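Local coordinates for N-acetylneuraminic acid (Sialic acid) synthetase (Leptospira borgpetersenii serovar Hardjo-bovis, PDB 6NCS) that synthesises N-acetylneuraminic acid (sialic acid) as a manganese-binding NeuB-family enzyme, condensing N-acetylmannosamine with phosphoenolpyruvate, at the interface of chains A and B. Coordinates in Å, arbitrary orientation; residue numbers count along the deposited sequence, not the author numbering. Chains: chain A/B, N-acetylneuraminic acid (Sialic acid) synthetase.

The interface of chains A and B. Residues chain A 68-69, 129; chain B 280, 283, 287-288.
B:Tyr283 reaches from the C-terminal helix 278-287 of one subunit to A:Arg68 and A:Phe69 at the end of helix 65-69 in the other, a worked example of segment exchange, in which a C-terminal helix packs against the partner's barrel. NeuB enzymes have a TIM-barrel fold and are typically dimers. The arrangement here is two-fold symmetric, so each subunit lends its helix and receives one.

Direct polar contact rests on the phenol. Its OH donates a hydrogen bond to the backbone O of A:Arg68 at 2.6 Å. The C=O...O angle is 142°, with the donor 33° off the carbonyl plane, whereas the acceptor itself lies at the tyrosine ring's edge, in the ring plane. CG of B:Tyr283 stands anti to the backbone N (chi1 163°), which sends the ring outward from its helix toward this carbonyl.

Two waters extend the polar network. Water 2 lies in plane at the edge of the A:Arg68 guanidinium, 2.7 Å from NE on a nearly straight bond, and also meets OH of B:Tyr283. The phenol oxygen is thus held by both the backbone and, through water, the side chain of one arginine, whose chain runs extended from CG to NE. Water 1 joins the carbonyl O atoms of A:Cys129 and B:Arg288, standing 2.6 Å from the former.

Apolar packing borders the ring on two opposite sides and should limit its movement. A:Phe69 crosses B:Tyr283 at about a right angle, and CD1 of A:Phe69 lies 3.9 Å from CE1 of B:Tyr283. A:Arg68 CG rests over the rim of one phenylalanine face and may steady that ring. On the tyrosine's other flank, CB of A:Cys129 lies 3.8 Å from CE2 of B:Tyr283.

Van der Waals contacts with polar oxygens complete the patch. B:Leu287 brings CD1 against the backbone carbonyl O of A:Phe69, and CB of A:Cys129 also meets OE1, a carboxylate oxygen of B:Glu280, at 3.6 Å.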
loop_
_atom_site.group_PDB
_atom_site.type_symbol
_atom_site.label_atom_id
_atom_site.label_comp_id
_atom_site.label_asym_id
_atom_site.label_seq_id
_atom_site.Cartn_x
_atom_site.Cartn_y
_atom_site.Cartn_z
ATOM N N ARG A 68 -23.928 25.455 11.021
ATOM C CA ARG A 68 -23.054 24.295 11.081
ATOM C C ARG A 68 -23.096 23.628 12.452
ATOM O O ARG A 68 -23.034 22.395 12.548
ATOM C CB ARG A 68 -21.635 24.724 10.728
ATOM C CG ARG A 68 -20.615 23.612 10.684
ATOM C CD ARG A 68 -19.296 24.184 10.223
ATOM N NE ARG A 68 -18.207 23.218 10.228
ATOM C CZ ARG A 68 -17.001 23.478 9.739
ATOM N NH1 ARG A 68 -16.747 24.677 9.212
ATOM N NH2 ARG A 68 -16.054 22.550 9.769
ATOM N N PHE A 69 -23.199 24.412 13.530
ATOM C CA PHE A 69 -23.065 23.836 14.864
ATOM C C PHE A 69 -24.270 24.025 15.770
ATOM O O PHE A 69 -24.288 23.441 16.859
ATOM C CB PHE A 69 -21.809 24.385 15.558
ATOM C CG PHE A 69 -20.534 23.882 14.954
ATOM C CD1 PHE A 69 -20.188 22.544 15.064
ATOM C CD2 PHE A 69 -19.702 24.729 14.242
ATOM C CE1 PHE A 69 -19.029 22.068 14.496
ATOM C CE2 PHE A 69 -18.541 24.261 13.668
ATOM C CZ PHE A 69 -18.199 22.925 13.796
ATOM N N CYS A 129 -19.049 14.814 7.648
ATOM C CA CYS A 129 -20.256 15.001 8.441
ATOM C C CYS A 129 -21.493 15.250 7.592
ATOM O O CYS A 129 -22.606 15.212 8.131
ATOM C CB CYS A 129 -20.064 16.170 9.407
ATOM S SG CYS A 129 -19.912 17.777 8.565
ATOM N N GLU B 280 -18.311 12.151 16.206
ATOM C CA GLU B 280 -18.678 12.794 14.952
ATOM C C GLU B 280 -19.956 12.203 14.373
ATOM O O GLU B 280 -20.735 12.920 13.731
ATOM C CB GLU B 280 -17.528 12.683 13.954
ATOM C CG GLU B 280 -17.701 13.557 12.715
ATOM C CD GLU B 280 -17.416 15.027 12.978
ATOM O OE1 GLU B 280 -17.569 15.835 12.035
ATOM O OE2 GLU B 280 -17.035 15.374 14.116
ATOM N N TYR B 283 -22.784 13.957 16.277
ATOM C CA TYR B 283 -22.942 15.287 15.703
ATOM C C TYR B 283 -23.670 15.213 14.367
ATOM O O TYR B 283 -24.647 15.936 14.136
ATOM C CB TYR B 283 -21.570 15.942 15.544
ATOM C CG TYR B 283 -21.548 17.119 14.601
ATOM C CD1 TYR B 283 -22.233 18.288 14.903
ATOM C CD2 TYR B 283 -20.835 17.065 13.412
ATOM C CE1 TYR B 283 -22.218 19.366 14.036
ATOM C CE2 TYR B 283 -20.804 18.135 12.551
ATOM C CZ TYR B 283 -21.496 19.285 12.864
ATOM O OH TYR B 283 -21.465 20.345 11.997
ATOM N N LEU B 287 -27.555 17.040 13.660
ATOM C CA LEU B 287 -27.622 18.342 13.002
ATOM C C LEU B 287 -27.449 18.313 11.493
ATOM O O LEU B 287 -27.836 19.287 10.835
ATOM C CB LEU B 287 -26.558 19.284 13.581
ATOM C CG LEU B 287 -26.813 19.781 14.999
ATOM C CD1 LEU B 287 -25.533 20.322 15.618
ATOM C CD2 LEU B 287 -27.888 20.849 14.968
ATOM N N ARG B 288 -26.880 17.261 10.918
ATOM C CA ARG B 288 -26.500 17.289 9.512
ATOM C C ARG B 288 -27.329 16.341 8.656
ATOM O O ARG B 288 -27.012 16.151 7.479
ATOM C CB ARG B 288 -25.004 16.979 9.371
ATOM C CG ARG B 288 -24.111 17.826 10.275
ATOM C CD ARG B 288 -24.325 19.332 10.014
ATOM N NE ARG B 288 -23.855 19.730 8.685
ATOM C CZ ARG B 288 -24.027 20.938 8.153
ATOM N NH1 ARG B 288 -24.677 21.881 8.829
ATOM N NH2 ARG B 288 -23.557 21.201 6.940
HETATM O O HOH W 1 -24.851 14.172 7.203
HETATM O O HOH W 2 -18.661 20.618 10.999
#